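Local atomic coordinates of uncharacterized protein (Neisseria meningitidis, PDB entry 2PLI), a protein that probably takes part in magnesium and cobalt ion transport, the present chain being the transporter-associated domain of the CorC protein. Residues W20-H23 against A24-I28. Residues are numbered along the deposited sequence; the frame is centred on the assembly and turned at random.
Sequences WRIH and AATEI. With ZN (zinc ion), chain U.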
loop_
_atom_site.group_PDB
_atom_site.type_symbol
_atom_site.label_atom_id
_atom_site.label_comp_id
_atom_site.label_asym_id
_atom_site.label_seq_id
_atom_site.Cartn_x
_atom_site.Cartn_y
_atom_site.Cartn_z
ATOM N N TRP A 20 8.256 11.006 7.366
ATOM C CA TRP A 20 7.705 10.426 6.169
ATOM C C TRP A 20 7.446 11.444 5.073
ATOM O O TRP A 20 6.840 12.493 5.324
ATOM C CB TRP A 20 6.370 9.730 6.503
ATOM C CG TRP A 20 6.510 8.744 7.589
ATOM C CD1 TRP A 20 6.853 7.440 7.453
ATOM C CD2 TRP A 20 6.346 8.971 8.996
ATOM N NE1 TRP A 20 6.936 6.832 8.684
ATOM C CE2 TRP A 20 6.653 7.758 9.650
ATOM C CE3 TRP A 20 5.987 10.075 9.777
ATOM C CZ2 TRP A 20 6.596 7.622 11.034
ATOM C CZ3 TRP A 20 5.956 9.932 11.184
ATOM C CH2 TRP A 20 6.247 8.719 11.777
ATOM N N ARG A 21 7.844 11.117 3.851
ATOM C CA ARG A 21 7.492 11.943 2.718
ATOM C C ARG A 21 6.263 11.327 2.084
ATOM O O ARG A 21 6.277 10.116 1.772
ATOM C CB ARG A 21 8.630 12.003 1.709
ATOM C CG ARG A 21 8.295 13.001 0.590
ATOM C CD ARG A 21 9.403 13.063 -0.470
ATOM N NE ARG A 21 10.692 13.413 0.076
ATOM C CZ ARG A 21 11.730 12.576 0.175
ATOM N NH1 ARG A 21 11.646 11.304 -0.240
ATOM N NH2 ARG A 21 12.859 13.010 0.702
ATOM N N ILE A 22 5.206 12.120 1.922
ATOM C CA ILE A 22 3.911 11.556 1.525
ATOM C C ILE A 22 3.376 12.216 0.244
ATOM O O ILE A 22 3.269 13.441 0.163
ATOM C CB ILE A 22 2.863 11.764 2.671
ATOM C CG1 ILE A 22 3.346 11.127 3.975
ATOM C CG2 ILE A 22 1.488 11.185 2.283
ATOM C CD1 ILE A 22 2.389 11.269 5.161
ATOM N N HIS A 23 3.024 11.383 -0.731
ATOM C CA HIS A 23 2.367 11.843 -1.945
ATOM C C HIS A 23 1.024 12.401 -1.540
ATOM O O HIS A 23 0.247 11.748 -0.867
ATOM C CB HIS A 23 2.146 10.703 -2.938
ATOM C CG HIS A 23 3.394 10.194 -3.574
ATOM N ND1 HIS A 23 3.378 9.417 -4.715
ATOM C CD2 HIS A 23 4.694 10.312 -3.217
ATOM C CE1 HIS A 23 4.617 9.094 -5.037
ATOM N NE2 HIS A 23 5.430 9.628 -4.151
ATOM N N ALA A 24 0.724 13.606 -1.999
ATOM C CA ALA A 24 -0.551 14.213 -1.647
ATOM C C ALA A 24 -1.797 13.440 -2.077
ATOM O O ALA A 24 -2.874 13.625 -1.486
ATOM C CB ALA A 24 -0.618 15.644 -2.189
ATOM N N ALA A 25 -1.649 12.664 -3.135
ATOM C CA ALA A 25 -2.757 11.897 -3.683
ATOM C C ALA A 25 -3.078 10.616 -2.890
ATOM O O ALA A 25 -4.104 9.956 -3.164
ATOM C CB ALA A 25 -2.460 11.602 -5.125
ATOM N N THR A 26 -2.301 10.351 -1.830
ATOM C CA THR A 26 -2.521 9.178 -0.960
ATOM C C THR A 26 -3.929 9.274 -0.327
ATOM O O THR A 26 -4.324 10.313 0.185
ATOM C CB THR A 26 -1.482 9.077 0.136
ATOM O OG1 THR A 26 -0.171 9.035 -0.430
ATOM C CG2 THR A 26 -1.742 7.822 0.974
ATOM N N GLU A 27 -4.686 8.195 -0.424
ATOM C CA GLU A 27 -6.048 8.189 0.072
ATOM C C GLU A 27 -6.055 8.217 1.581
ATOM O O GLU A 27 -5.236 7.557 2.263
ATOM C CB GLU A 27 -6.787 6.973 -0.511
ATOM C CG GLU A 27 -6.960 7.130 -2.015
ATOM C CD GLU A 27 -7.286 5.847 -2.762
ATOM O OE1 GLU A 27 -8.241 5.139 -2.412
ATOM O OE2 GLU A 27 -6.609 5.469 -3.774
ATOM N N ILE A 28 -7.041 9.008 2.056
ATOM C CA ILE A 28 -7.120 9.179 3.513
ATOM C C ILE A 28 -7.198 7.846 4.245
ATOM O O ILE A 28 -6.571 7.686 5.281
ATOM C CB ILE A 28 -8.311 10.117 3.880
ATOM C CG1 ILE A 28 -8.047 11.535 3.384
ATOM C CG2 ILE A 28 -8.525 10.107 5.398
ATOM C CD1 ILE A 28 -9.262 12.496 3.623
HETATM ZN ZN ZN U . -6.920 3.740 -4.671
#
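The carbonyl oxygen of His-23 accepts two hydrogen bonds from Thr-26, one from its backbone and one from its side chain. The amide bond, Thr-26 N to His-23 O, spans 3.1 Å and is nearly straight at the hydrogen (162°), though the nitrogen stands well above the carbonyl plane. The hydroxyl makes the shorter bond, 2.8 Å from Thr-26 OG1 to His-23 O, and lies much nearer that plane, tilted 17° from it. With chi1 at -57°, OG1 lies beside the backbone N of Thr-26, where both donors reach the same oxygen; the hydroxyl bond in turn holds that rotation. The amide bond closes a type I beta turn from His-23 to Thr-26, with Ala-24 and Ala-25 at its corners, and the hydroxyl bond reinforces it. The turn ends strand 19-23 of the antiparallel sheet and leads through Glu-27, at the N-cap position, into helix 28-35. The CB of Glu-27 points away from segment 20-23, and OE2 of Glu-27 binds a zinc ion at 2.0 Å. Asp-10 of two neighbouring subunits and His-13 of one of these bind the same ion, so the residue just after the turn supplies a ligand to a metal site shared between subunits. OE1 of Glu-27 forms a salt bridge with Arg-21 of the neighbouring subunit that also gives His-13. Packing across the contact is modest: Ile-22 CG2 lies 3.8 Å from Thr-26 OG1, the two side chains crossing at about a right angle, and His-23 CB approaches the same hydroxyl oxygen at 3.8 Å. Ile-22 and Thr-26 both rest on Ile-12, Ile-31 and Ile-47.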